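Local coordinates for protein glycosyltransferase (duf1792) (PDB 5V4A) that binds UDP and has glycosyltransferase activity, forming the GT-D-fold part of a longer protein probably tied to export of a serine-rich repeat cell wall protein, at residues Asp63-Met67 against Val208-Gln213; Asp16-Glu20 against Lys133-Leu137; Leu70-Phe74 against Leu97-Lys101; Met58-Ser62 against Ile103-Tyr109; Glu32-Val36 against Leu50-Arg55. All coordinates share one frame; numbering follows the deposited sequence.

Contact 2 opens first along the chain, followed by contact 5, which closes before contact 4 and then contact 1 begin; contact 3 lies within the span of contact 4, and contacts 2 and 1 close last, in that order. Contacts 2 and 5 pair helices, their centres about 27 Å apart on opposite sides of the chain's centre. Helix 48-58 carries a side of contact 5 and runs into contact 4, which joins the loops leading into strands 66-70 and 110-111. Contact 3, its centre about 11 Å from that of contact 4, ties the loop after strand 66-70 to helix 82-103. Contact 1 reaches from strand 66-70 to helix 201-213, which bears the UDP-binding Lys205.

Contact 1: residues Asp63-Met67 against Val208-Gln213; sequences DERLM and VYDLVQ
Leu66, at the start of strand 66-70, presses both methyl branches against helix 201-213, and this apolar patch is the buried half of the contact. Its CD2 lies 4.1 Å from CD1 of Tyr209, at an oblique approach to the ring, while CD1 reaches CG1 of Val208 at 4.3 Å and CG2 of Val212 at 4.4 Å. With CG anti to the backbone N (chi1 173°), the leucine sends its two methyls toward these three residues. Toward solvent the packing gives way to the long arm of Arg65. Its NE passes 3.5 Å from CG1 of Val212, which sits over one face of the guanidinium, and the bend at chi3 swings the head to Gln213. There NH1 donates to OE1 of Gln213 at 3.0 Å, reaching it from above the carbonyl plane. NH2 adds a weak bond to the same oxygen but also lies close to Gln213 NE2, two donors that cannot bond each other; the guanidinium and amide planes stand 78° apart. Gln213 NE2 donates instead to the carbonyl O of Tyr209, one helical turn back. A water bridges Tyr209 OH and, weakly, Arg65 NH2. Just before the strand, Asp63 OD1 accepts from Arg65 N at 2.8 Å, an Asx turn, and from Leu66 N, which extends it to an Asx motif. The helix is thus seated on hydrocarbon, with bent and partly water-mediated polar bonds on the solvent side.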
# COMPACT_ATOMS: atom_id res chain seq x y z
N ASP A 63 10.57 -17.30 -7.43
CA ASP A 63 10.72 -17.74 -6.05
C ASP A 63 11.02 -16.52 -5.18
O ASP A 63 11.13 -15.40 -5.67
CB ASP A 63 11.81 -18.81 -5.95
CG ASP A 63 13.20 -18.30 -6.35
OD1 ASP A 63 13.49 -17.10 -6.19
OD2 ASP A 63 13.99 -19.10 -6.88
N GLU A 64 11.20 -16.76 -3.88
CA GLU A 64 11.36 -15.66 -2.93
C GLU A 64 12.61 -14.82 -3.19
O GLU A 64 12.71 -13.72 -2.65
CB GLU A 64 11.43 -16.21 -1.51
CG GLU A 64 12.55 -17.23 -1.38
CD GLU A 64 12.74 -17.76 0.02
OE1 GLU A 64 12.93 -18.99 0.15
OE2 GLU A 64 12.73 -16.96 0.97
N ARG A 65 13.55 -15.32 -4.00
CA ARG A 65 14.73 -14.53 -4.36
C ARG A 65 14.44 -13.61 -5.54
O ARG A 65 14.90 -12.46 -5.57
CB ARG A 65 15.89 -15.49 -4.69
CG ARG A 65 17.24 -14.83 -5.06
CD ARG A 65 18.30 -15.84 -5.56
NE ARG A 65 18.09 -16.22 -6.95
CZ ARG A 65 19.05 -16.65 -7.77
NH1 ARG A 65 20.31 -16.73 -7.34
NH2 ARG A 65 18.76 -16.97 -9.02
N LEU A 66 13.63 -14.07 -6.50
CA LEU A 66 13.42 -13.31 -7.72
C LEU A 66 12.08 -13.66 -8.33
O LEU A 66 11.80 -14.84 -8.55
CB LEU A 66 14.56 -13.59 -8.72
CG LEU A 66 14.35 -12.97 -10.10
CD1 LEU A 66 14.28 -11.48 -9.90
CD2 LEU A 66 15.52 -13.32 -10.99
N MET A 67 11.26 -12.65 -8.60
CA MET A 67 9.98 -12.81 -9.28
C MET A 67 10.15 -12.42 -10.74
O MET A 67 10.66 -11.34 -11.03
CB MET A 67 8.88 -11.95 -8.65
CG MET A 67 7.47 -12.30 -9.15
SD MET A 67 6.12 -11.39 -8.35
CE MET A 67 6.63 -9.69 -8.65
N VAL A 208 19.28 -6.76 -13.36
CA VAL A 208 18.70 -7.31 -12.13
C VAL A 208 19.10 -8.77 -11.98
O VAL A 208 19.51 -9.20 -10.90
CB VAL A 208 17.18 -7.14 -12.10
CG1 VAL A 208 16.62 -8.02 -10.94
CG2 VAL A 208 16.80 -5.69 -11.90
N TYR A 209 18.93 -9.56 -13.04
CA TYR A 209 19.28 -10.98 -12.93
C TYR A 209 20.72 -11.16 -12.48
O TYR A 209 21.01 -11.91 -11.54
CB TYR A 209 19.05 -11.71 -14.25
CG TYR A 209 19.38 -13.18 -14.13
CD1 TYR A 209 18.41 -14.09 -13.81
CD2 TYR A 209 20.69 -13.63 -14.32
CE1 TYR A 209 18.73 -15.44 -13.68
CE2 TYR A 209 21.01 -14.98 -14.18
CZ TYR A 209 20.02 -15.88 -13.87
OH TYR A 209 20.32 -17.22 -13.73
N ASP A 210 21.65 -10.47 -13.14
CA ASP A 210 23.07 -10.62 -12.82
C ASP A 210 23.36 -10.15 -11.41
O ASP A 210 24.18 -10.75 -10.70
CB ASP A 210 23.93 -9.84 -13.82
CG ASP A 210 24.12 -10.57 -15.14
OD1 ASP A 210 23.74 -11.76 -15.24
OD2 ASP A 210 24.67 -9.95 -16.07
N LEU A 211 22.73 -9.06 -10.98
CA LEU A 211 22.95 -8.54 -9.64
C LEU A 211 22.39 -9.48 -8.58
O LEU A 211 23.01 -9.64 -7.52
CB LEU A 211 22.32 -7.15 -9.51
CG LEU A 211 23.05 -6.01 -10.20
CD1 LEU A 211 22.25 -4.73 -10.05
CD2 LEU A 211 24.46 -5.85 -9.64
N VAL A 212 21.27 -10.16 -8.86
CA VAL A 212 20.73 -11.13 -7.92
C VAL A 212 21.72 -12.26 -7.68
O VAL A 212 21.92 -12.71 -6.54
CB VAL A 212 19.39 -11.68 -8.45
CG1 VAL A 212 18.97 -12.93 -7.67
CG2 VAL A 212 18.29 -10.60 -8.38
N GLN A 213 22.40 -12.70 -8.73
CA GLN A 213 23.35 -13.80 -8.58
C GLN A 213 24.49 -13.42 -7.64
O GLN A 213 25.12 -14.29 -7.04
CB GLN A 213 23.88 -14.22 -9.95
CG GLN A 213 22.80 -14.56 -10.96
CD GLN A 213 21.68 -15.45 -10.42
OE1 GLN A 213 21.93 -16.51 -9.84
NE2 GLN A 213 20.44 -15.01 -10.61
O HOH W 1 19.41 -19.08 -11.47

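Contact 2: residues Asp16-Glu20 against Lys133-Leu137; sequences DYLLE and KLKQL
This is a helix-helix contact beside the three-stranded sheet and at the interface with the second subunit, in which Asp16 and Leu19 of helix 11-21 meet Lys133 and Leu137 of helix 127-138. Over these short segments the axes approach to 10.1 Å, their directions 27° apart. At one end a salt bridge joins them: NZ of Lys133 lies 2.9 Å from OD1 of Asp16, coming from above the carboxylate plane. The lysine chain bends at chi3 to get there, and NZ also bonds Asn12 OD1, so two oxygens of the same helix hold the buried ammonium. Farther along, the contact turns apolar. Leu19 CD1 rests 4.1 Å from Lys133 CD, on the lysine's methylene chain, and CD2 meets Leu137 CD2 at 3.7 Å. The same Leu137 methyl touches Leu18 CB at 4.0 Å. Val128 and Gly129 of the second subunit pack on Leu19 and Asp16. Leu18 also touches Met67 of strand 66-70; this is a roughly parallel helix pair beside a parallel sheet, at the subunit interface.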
# COMPACT_ATOMS: atom_id res chain seq x y z
N ASP A 16 2.02 -7.55 -3.43
CA ASP A 16 1.99 -8.22 -2.13
C ASP A 16 3.10 -9.27 -2.01
O ASP A 16 3.61 -9.51 -0.90
CB ASP A 16 0.64 -8.90 -1.90
CG ASP A 16 -0.48 -7.93 -1.55
OD1 ASP A 16 -0.23 -6.71 -1.39
OD2 ASP A 16 -1.63 -8.40 -1.54
N TYR A 17 3.45 -9.93 -3.11
CA TYR A 17 4.53 -10.91 -3.06
C TYR A 17 5.86 -10.24 -2.74
O TYR A 17 6.63 -10.74 -1.90
CB TYR A 17 4.63 -11.68 -4.39
CG TYR A 17 5.55 -12.92 -4.34
CD1 TYR A 17 6.88 -12.83 -4.70
CD2 TYR A 17 5.07 -14.14 -3.91
CE1 TYR A 17 7.71 -13.95 -4.67
CE2 TYR A 17 5.88 -15.26 -3.84
CZ TYR A 17 7.20 -15.16 -4.22
OH TYR A 17 8.02 -16.27 -4.17
N LEU A 18 6.14 -9.11 -3.39
CA LEU A 18 7.39 -8.39 -3.14
C LEU A 18 7.44 -7.85 -1.72
O LEU A 18 8.51 -7.84 -1.10
CB LEU A 18 7.55 -7.25 -4.15
CG LEU A 18 7.69 -7.64 -5.63
CD1 LEU A 18 7.78 -6.41 -6.54
CD2 LEU A 18 8.91 -8.56 -5.86
N LEU A 19 6.31 -7.37 -1.20
CA LEU A 19 6.26 -6.89 0.18
C LEU A 19 6.43 -8.03 1.18
O LEU A 19 7.12 -7.87 2.19
CB LEU A 19 4.94 -6.17 0.45
CG LEU A 19 4.85 -4.81 -0.25
CD1 LEU A 19 3.42 -4.31 -0.33
CD2 LEU A 19 5.72 -3.81 0.48
N GLU A 20 5.79 -9.16 0.91
CA GLU A 20 5.87 -10.32 1.79
C GLU A 20 7.26 -10.94 1.79
O GLU A 20 7.83 -11.23 2.85
CB GLU A 20 4.85 -11.37 1.36
CG GLU A 20 4.74 -12.55 2.32
CD GLU A 20 3.94 -12.21 3.56
OE1 GLU A 20 4.42 -12.49 4.68
OE2 GLU A 20 2.82 -11.67 3.40
N LYS A 133 1.38 0.94 -2.49
CA LYS A 133 2.17 -0.26 -2.17
C LYS A 133 3.55 -0.22 -2.80
O LYS A 133 4.54 -0.68 -2.21
CB LYS A 133 1.40 -1.51 -2.60
CG LYS A 133 0.18 -1.80 -1.73
CD LYS A 133 -0.26 -3.25 -1.82
CE LYS A 133 -1.27 -3.46 -2.90
NZ LYS A 133 -1.88 -4.81 -2.84
N LEU A 134 3.64 0.35 -4.01
CA LEU A 134 4.95 0.55 -4.62
C LEU A 134 5.81 1.45 -3.76
O LEU A 134 6.97 1.13 -3.49
CB LEU A 134 4.79 1.15 -6.02
CG LEU A 134 4.45 0.23 -7.18
CD1 LEU A 134 3.74 0.99 -8.31
CD2 LEU A 134 5.72 -0.45 -7.73
N LYS A 135 5.25 2.58 -3.30
CA LYS A 135 6.04 3.50 -2.49
C LYS A 135 6.54 2.84 -1.21
O LYS A 135 7.64 3.14 -0.76
CB LYS A 135 5.25 4.77 -2.12
CG LYS A 135 4.95 5.70 -3.31
CD LYS A 135 4.32 6.97 -2.82
CE LYS A 135 4.09 7.93 -3.95
NZ LYS A 135 3.11 8.94 -3.48
N GLN A 136 5.76 1.91 -0.66
CA GLN A 136 6.17 1.22 0.56
C GLN A 136 7.39 0.34 0.34
O GLN A 136 8.10 0.02 1.30
CB GLN A 136 5.00 0.38 1.09
CG GLN A 136 5.16 -0.11 2.54
CD GLN A 136 5.14 1.02 3.56
OE1 GLN A 136 4.58 2.08 3.32
NE2 GLN A 136 5.77 0.78 4.70
N LEU A 137 7.66 -0.05 -0.90
CA LEU A 137 8.85 -0.85 -1.20
C LEU A 137 10.13 -0.06 -0.93
O LEU A 137 11.15 -0.65 -0.54
CB LEU A 137 8.80 -1.32 -2.65
CG LEU A 137 7.76 -2.37 -3.00
CD1 LEU A 137 7.74 -2.55 -4.51
CD2 LEU A 137 8.09 -3.69 -2.34

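Contact 3: residues Leu70-Phe74 against Leu97-Lys101; sequences LPDVF and LEKYK
Tyr100 and Phe74 bury more surface here than any other residue, and they meet as a T-shaped pair. The edge of the Phe74 ring points at the face of Tyr100, with centroids 5.3 Å apart and planes at 77°. The leading atom is Phe74 CZ, 3.8 Å from Tyr100 CG, so the edge lands toward the rim near the root of the tyrosine rather than over the middle of its ring. Phe74 holds this position with CG anti to its carbonyl carbon (chi1 -53°); farther along the same edge CD1 of Leu97 lies 4.0 Å from CD1 of Phe74, near the ring plane. Val73 CG2 sits over a face of the same phenyl ring. Tyr100 is in turn met at its own edge by Leu70, whose CD2 is 4.4 Å from CE1 of the tyrosine, and Pro71 CG comes 4.1 Å from Tyr100 OH. That hydroxyl is hydrogen-bonded to His92 NE2, which ties the ring back to its own helix. The aromatic pair thus fastens the loop leaving strand 66-70 to helix 82-103, the helix that leads on to the neighbouring parallel strand 110-111: a beta-alpha-beta crossover of the GT-D fold.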
# COMPACT_ATOMS: atom_id res chain seq x y z
N LEU A 70 5.49 -11.27 -16.58
CA LEU A 70 5.01 -11.24 -17.96
C LEU A 70 3.83 -10.29 -18.04
O LEU A 70 3.21 -9.97 -17.01
CB LEU A 70 4.58 -12.63 -18.44
CG LEU A 70 5.67 -13.70 -18.53
CD1 LEU A 70 5.02 -15.05 -18.80
CD2 LEU A 70 6.68 -13.35 -19.61
N PRO A 71 3.49 -9.80 -19.23
CA PRO A 71 2.28 -8.98 -19.35
C PRO A 71 1.04 -9.81 -19.00
O PRO A 71 0.91 -10.97 -19.39
CB PRO A 71 2.28 -8.53 -20.82
CG PRO A 71 3.24 -9.42 -21.52
CD PRO A 71 4.23 -9.90 -20.50
N ASP A 72 0.14 -9.21 -18.21
CA ASP A 72 -1.10 -9.85 -17.78
C ASP A 72 -2.15 -9.69 -18.88
O ASP A 72 -3.14 -8.96 -18.75
CB ASP A 72 -1.53 -9.27 -16.44
CG ASP A 72 -2.70 -10.00 -15.82
OD1 ASP A 72 -3.23 -10.94 -16.44
OD2 ASP A 72 -3.10 -9.64 -14.68
N VAL A 73 -1.93 -10.40 -19.99
CA VAL A 73 -2.72 -10.19 -21.20
C VAL A 73 -3.30 -11.49 -21.75
O VAL A 73 -4.10 -11.48 -22.69
CB VAL A 73 -1.88 -9.50 -22.29
CG1 VAL A 73 -1.34 -8.17 -21.78
CG2 VAL A 73 -0.75 -10.40 -22.75
N PHE A 74 -2.93 -12.62 -21.16
CA PHE A 74 -3.42 -13.88 -21.69
C PHE A 74 -4.86 -14.18 -21.27
O PHE A 74 -5.41 -15.20 -21.69
CB PHE A 74 -2.49 -15.01 -21.26
CG PHE A 74 -1.05 -14.75 -21.60
CD1 PHE A 74 -0.58 -14.94 -22.89
CD2 PHE A 74 -0.18 -14.26 -20.64
CE1 PHE A 74 0.75 -14.67 -23.21
CE2 PHE A 74 1.14 -13.99 -20.95
CZ PHE A 74 1.61 -14.20 -22.24
N LEU A 97 2.14 -15.32 -29.53
CA LEU A 97 1.53 -16.17 -28.50
C LEU A 97 2.22 -17.52 -28.42
O LEU A 97 2.50 -18.02 -27.32
CB LEU A 97 0.04 -16.35 -28.74
CG LEU A 97 -0.63 -17.33 -27.76
CD1 LEU A 97 -0.41 -16.91 -26.31
CD2 LEU A 97 -2.12 -17.48 -28.06
N GLU A 98 2.52 -18.13 -29.57
CA GLU A 98 3.18 -19.43 -29.58
C GLU A 98 4.62 -19.34 -29.08
O GLU A 98 5.14 -20.35 -28.58
CB GLU A 98 3.14 -20.02 -30.99
CG GLU A 98 3.50 -21.50 -31.06
CD GLU A 98 2.48 -22.40 -30.38
OE1 GLU A 98 2.87 -23.46 -29.85
OE2 GLU A 98 1.28 -22.04 -30.38
N LYS A 99 5.25 -18.17 -29.16
CA LYS A 99 6.56 -18.00 -28.54
C LYS A 99 6.44 -17.92 -27.03
O LYS A 99 7.23 -18.55 -26.30
CB LYS A 99 7.25 -16.75 -29.09
CG LYS A 99 7.86 -16.92 -30.48
CD LYS A 99 8.94 -15.89 -30.77
CE LYS A 99 9.38 -15.99 -32.22
NZ LYS A 99 10.02 -17.31 -32.47
N TYR A 100 5.45 -17.18 -26.53
CA TYR A 100 5.22 -17.13 -25.09
C TYR A 100 4.99 -18.53 -24.52
O TYR A 100 5.61 -18.92 -23.53
CB TYR A 100 4.03 -16.23 -24.76
CG TYR A 100 4.35 -14.75 -24.79
CD1 TYR A 100 5.14 -14.17 -23.82
CD2 TYR A 100 3.82 -13.93 -25.79
CE1 TYR A 100 5.42 -12.82 -23.83
CE2 TYR A 100 4.10 -12.57 -25.82
CZ TYR A 100 4.90 -12.02 -24.84
OH TYR A 100 5.18 -10.67 -24.85
N LYS A 101 4.11 -19.31 -25.15
CA LYS A 101 3.84 -20.66 -24.67
C LYS A 101 5.07 -21.56 -24.78
O LYS A 101 5.25 -22.47 -23.96
CB LYS A 101 2.66 -21.27 -25.43
CG LYS A 101 1.37 -20.49 -25.23
CD LYS A 101 0.19 -21.10 -25.96
CE LYS A 101 0.52 -21.45 -27.40
NZ LYS A 101 -0.67 -21.95 -28.17

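Contact 4: residues Met58-Ser62 against Ile103-Tyr109; sequences MSMES and ICRAPWY
The carbonyl O of Trp108 is gripped by two waters that carry it across to the 58-62 loop. One, 3.0 Å from Trp108 O, also donates to Met60 O and bonds Ser62 OG; the other, 2.8 Å from Trp108 O, accepts from the backbone N of Ser62. A further water joins Ser62 O to NE1 of Trp108. Direct contact is made by Ser62 CB, which lies over the six-membered ring of Trp108, 3.8 Å from its centroid and 20° off the normal, a CH-pi contact. The indole is brought under it by a chi1 of 65°, which sets CG between the backbone N and the carbonyl carbon. Ser62 OG has its own anchor in the backbone N of Val68. Tyr109 OH accepts from the N of Ala106 at 3.2 Å and donates a weak bond to Met58 O. At the inner end Met58 CE touches Cys104 SG at 3.7 Å, and Met58 CB meets Ile103 CG2 at 3.9 Å; outward, Glu61 CG lies 3.7 Å from Ala106 CB. The two loops each lead into a strand of the same sheet, and their polar links run largely through water, beside direct apolar and CH-pi contacts.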
# COMPACT_ATOMS: atom_id res chain seq x y z
N MET A 58 13.39 -15.27 -19.22
CA MET A 58 11.95 -15.43 -19.36
C MET A 58 11.48 -16.83 -19.02
O MET A 58 10.32 -17.02 -18.62
CB MET A 58 11.50 -15.10 -20.78
CG MET A 58 11.59 -13.64 -21.16
SD MET A 58 11.04 -13.36 -22.86
CE MET A 58 9.42 -14.11 -22.78
N SER A 59 12.32 -17.84 -19.24
CA SER A 59 11.95 -19.23 -19.07
C SER A 59 12.13 -19.72 -17.64
O SER A 59 11.88 -20.90 -17.37
CB SER A 59 12.80 -20.09 -20.01
OG SER A 59 14.15 -20.10 -19.58
N MET A 60 12.57 -18.86 -16.73
CA MET A 60 12.89 -19.21 -15.35
C MET A 60 11.67 -19.13 -14.45
O MET A 60 10.74 -18.36 -14.69
CB MET A 60 13.98 -18.27 -14.85
CG MET A 60 15.32 -18.73 -15.29
SD MET A 60 16.49 -17.56 -14.67
CE MET A 60 16.92 -18.38 -13.14
N GLU A 61 11.69 -19.93 -13.38
CA GLU A 61 10.60 -19.93 -12.42
C GLU A 61 10.84 -18.94 -11.29
O GLU A 61 11.98 -18.67 -10.90
CB GLU A 61 10.38 -21.34 -11.84
CG GLU A 61 10.29 -22.41 -12.92
CD GLU A 61 10.09 -23.80 -12.34
OE1 GLU A 61 10.66 -24.09 -11.27
OE2 GLU A 61 9.36 -24.60 -12.97
N SER A 62 9.75 -18.41 -10.75
CA SER A 62 9.80 -17.38 -9.73
C SER A 62 9.88 -18.00 -8.33
O SER A 62 9.33 -19.07 -8.08
CB SER A 62 8.58 -16.46 -9.83
OG SER A 62 8.56 -15.75 -11.06
N ILE A 103 8.44 -20.49 -24.63
CA ILE A 103 9.49 -20.07 -23.71
C ILE A 103 9.01 -20.13 -22.26
O ILE A 103 9.75 -20.56 -21.36
CB ILE A 103 9.99 -18.66 -24.06
CG1 ILE A 103 10.51 -18.58 -25.50
CG2 ILE A 103 11.08 -18.22 -23.07
CD1 ILE A 103 10.64 -17.15 -26.03
N CYS A 104 7.80 -19.67 -21.99
CA CYS A 104 7.33 -19.44 -20.63
C CYS A 104 6.56 -20.66 -20.14
O CYS A 104 5.36 -20.80 -20.40
CB CYS A 104 6.48 -18.17 -20.57
SG CYS A 104 7.39 -16.76 -21.20
N ARG A 105 7.25 -21.54 -19.41
CA ARG A 105 6.69 -22.79 -18.94
C ARG A 105 6.75 -22.91 -17.42
O ARG A 105 6.52 -23.99 -16.86
CB ARG A 105 7.43 -23.96 -19.61
CG ARG A 105 7.14 -24.03 -21.10
CD ARG A 105 8.36 -24.48 -21.91
NE ARG A 105 8.60 -25.91 -21.92
CZ ARG A 105 9.38 -26.52 -22.81
NH1 ARG A 105 9.98 -25.81 -23.76
NH2 ARG A 105 9.55 -27.83 -22.76
N ALA A 106 6.99 -21.80 -16.73
CA ALA A 106 7.02 -21.80 -15.28
C ALA A 106 5.61 -21.94 -14.72
O ALA A 106 4.62 -21.69 -15.42
CB ALA A 106 7.66 -20.51 -14.76
N PRO A 107 5.48 -22.40 -13.46
CA PRO A 107 4.15 -22.49 -12.85
C PRO A 107 3.39 -21.17 -12.81
O PRO A 107 2.18 -21.16 -13.07
CB PRO A 107 4.45 -23.01 -11.44
CG PRO A 107 5.74 -23.74 -11.57
CD PRO A 107 6.53 -23.00 -12.62
N TRP A 108 4.05 -20.07 -12.48
CA TRP A 108 3.39 -18.77 -12.36
C TRP A 108 4.38 -17.65 -12.62
O TRP A 108 5.60 -17.85 -12.56
CB TRP A 108 2.73 -18.58 -10.98
CG TRP A 108 3.70 -18.53 -9.81
CD1 TRP A 108 4.18 -19.60 -9.10
CD2 TRP A 108 4.31 -17.37 -9.25
NE1 TRP A 108 5.05 -19.16 -8.13
CE2 TRP A 108 5.14 -17.80 -8.20
CE3 TRP A 108 4.24 -16.00 -9.53
CZ2 TRP A 108 5.89 -16.92 -7.43
CZ3 TRP A 108 4.98 -15.12 -8.77
CH2 TRP A 108 5.80 -15.58 -7.73
N TYR A 109 3.84 -16.47 -12.93
CA TYR A 109 4.61 -15.26 -13.17
C TYR A 109 3.94 -14.09 -12.47
O TYR A 109 2.72 -14.07 -12.30
CB TYR A 109 4.73 -14.95 -14.67
CG TYR A 109 5.52 -15.98 -15.44
CD1 TYR A 109 4.93 -17.17 -15.87
CD2 TYR A 109 6.86 -15.76 -15.77
CE1 TYR A 109 5.65 -18.12 -16.58
CE2 TYR A 109 7.58 -16.69 -16.49
CZ TYR A 109 6.97 -17.87 -16.89
OH TYR A 109 7.68 -18.80 -17.59
O HOH W 2 10.08 -22.24 -18.48
O HOH W 3 8.39 -17.50 -13.48
O HOH W 4 7.30 -19.71 -11.23
O HOH W 5 7.22 -19.60 -6.07

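Contact 5: residues Glu32-Val36 against Leu50-Arg55; sequences EMDLV and LSARLR
Leu35 carries helix 30-36 onto helix 48-58, and its atoms meet the partner in turn. CB lies 3.7 Å from Ser51 OG and also faces CD1 of Leu54. Beyond it CG, anti to the carbonyl carbon (chi1 -78°), brings CD1 between two leucines of the other helix, where CD1 is 4.0 Å from CD2 of Leu50 and equally 4.0 Å from CD1 of Leu54. The backbone of the same residue makes the polar bond: Ser51 OG donates to Leu35 O at 2.6 Å, reaching it from well above the carbonyl plane, 66° out of it. A side-chain hydroxyl thus meets a carbonyl in the last turn of helix 30-36. Ser51 OG is also weakly bonded to Asp47 O. Next along, Val36 packs on the partner helix: CG2 meets Leu54 CB at 3.9 Å, and CG1 lies 3.9 Å from CB of Arg55 and rests along the first carbons of that chain. At the other end Glu32 CG touches Leu54 CD1 at 4.2 Å, while its OE1 accepts from Gly29 N. Over these short segments the helix directions differ by 118°. Glu32 also packs on the UDP-binding Lys205, and its side chain lies about 5 Å from bound UDP, so this crossed helix pair stands beside the nucleotide pocket of the GT-D fold.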
# COMPACT_ATOMS: atom_id res chain seq x y z
N GLU A 32 10.68 -6.62 -24.97
CA GLU A 32 11.61 -7.73 -24.79
C GLU A 32 11.29 -8.89 -25.72
O GLU A 32 12.19 -9.49 -26.33
CB GLU A 32 11.59 -8.18 -23.33
CG GLU A 32 12.31 -7.24 -22.39
CD GLU A 32 11.69 -5.86 -22.33
OE1 GLU A 32 10.49 -5.76 -21.95
OE2 GLU A 32 12.41 -4.87 -22.60
N MET A 33 10.00 -9.20 -25.87
CA MET A 33 9.60 -10.24 -26.82
C MET A 33 9.96 -9.83 -28.25
O MET A 33 10.28 -10.69 -29.08
CB MET A 33 8.11 -10.55 -26.68
CG MET A 33 7.57 -11.43 -27.77
SD MET A 33 8.43 -13.03 -27.81
CE MET A 33 8.06 -13.69 -26.18
N ASP A 34 9.87 -8.53 -28.57
CA ASP A 34 10.34 -8.04 -29.86
C ASP A 34 11.79 -8.43 -30.09
O ASP A 34 12.15 -8.91 -31.17
CB ASP A 34 10.19 -6.52 -29.93
CG ASP A 34 8.92 -6.10 -30.61
OD1 ASP A 34 8.47 -4.95 -30.38
OD2 ASP A 34 8.36 -6.92 -31.37
N LEU A 35 12.65 -8.19 -29.10
CA LEU A 35 14.06 -8.51 -29.23
C LEU A 35 14.31 -10.01 -29.26
O LEU A 35 15.20 -10.48 -29.98
CB LEU A 35 14.83 -7.88 -28.07
CG LEU A 35 15.13 -6.38 -28.16
CD1 LEU A 35 15.54 -5.85 -26.80
CD2 LEU A 35 16.23 -6.13 -29.20
N VAL A 36 13.54 -10.79 -28.48
CA VAL A 36 13.69 -12.24 -28.52
C VAL A 36 13.29 -12.79 -29.87
O VAL A 36 13.77 -13.86 -30.28
CB VAL A 36 12.87 -12.89 -27.39
CG1 VAL A 36 12.87 -14.41 -27.52
CG2 VAL A 36 13.40 -12.45 -26.02
N LEU A 50 22.15 -10.14 -25.91
CA LEU A 50 21.02 -9.65 -25.14
C LEU A 50 19.78 -10.51 -25.36
O LEU A 50 19.16 -10.98 -24.39
CB LEU A 50 20.73 -8.19 -25.52
CG LEU A 50 19.46 -7.57 -24.95
CD1 LEU A 50 19.47 -7.65 -23.47
CD2 LEU A 50 19.31 -6.11 -25.39
N SER A 51 19.38 -10.71 -26.61
CA SER A 51 18.15 -11.43 -26.91
C SER A 51 18.19 -12.85 -26.36
O SER A 51 17.20 -13.33 -25.79
CB SER A 51 17.91 -11.46 -28.42
OG SER A 51 17.58 -10.17 -28.90
N ALA A 52 19.33 -13.53 -26.50
CA ALA A 52 19.45 -14.88 -25.96
C ALA A 52 19.38 -14.85 -24.44
O ALA A 52 18.82 -15.76 -23.81
CB ALA A 52 20.75 -15.53 -26.43
N ARG A 53 19.96 -13.81 -23.84
CA ARG A 53 19.89 -13.67 -22.39
C ARG A 53 18.48 -13.36 -21.92
O ARG A 53 18.06 -13.83 -20.85
CB ARG A 53 20.85 -12.58 -21.93
CG ARG A 53 21.01 -12.51 -20.42
CD ARG A 53 21.72 -13.72 -19.84
NE ARG A 53 22.14 -13.47 -18.46
CZ ARG A 53 22.60 -14.41 -17.64
NH1 ARG A 53 22.72 -15.67 -18.06
NH2 ARG A 53 22.97 -14.10 -16.40
N LEU A 54 17.72 -12.57 -22.68
CA LEU A 54 16.35 -12.29 -22.26
C LEU A 54 15.48 -13.53 -22.34
O LEU A 54 14.70 -13.83 -21.42
CB LEU A 54 15.74 -11.17 -23.12
CG LEU A 54 16.38 -9.80 -23.09
CD1 LEU A 54 15.72 -8.92 -24.17
CD2 LEU A 54 16.23 -9.16 -21.72
N ARG A 55 15.60 -14.27 -23.44
CA ARG A 55 14.87 -15.52 -23.59
C ARG A 55 15.21 -16.48 -22.45
O ARG A 55 14.33 -17.18 -21.94
CB ARG A 55 15.21 -16.15 -24.94
CG ARG A 55 14.41 -17.37 -25.32
CD ARG A 55 14.82 -17.78 -26.71
NE ARG A 55 16.27 -17.94 -26.77
CZ ARG A 55 16.97 -17.97 -27.90
NH1 ARG A 55 16.35 -17.86 -29.08
NH2 ARG A 55 18.29 -18.12 -27.86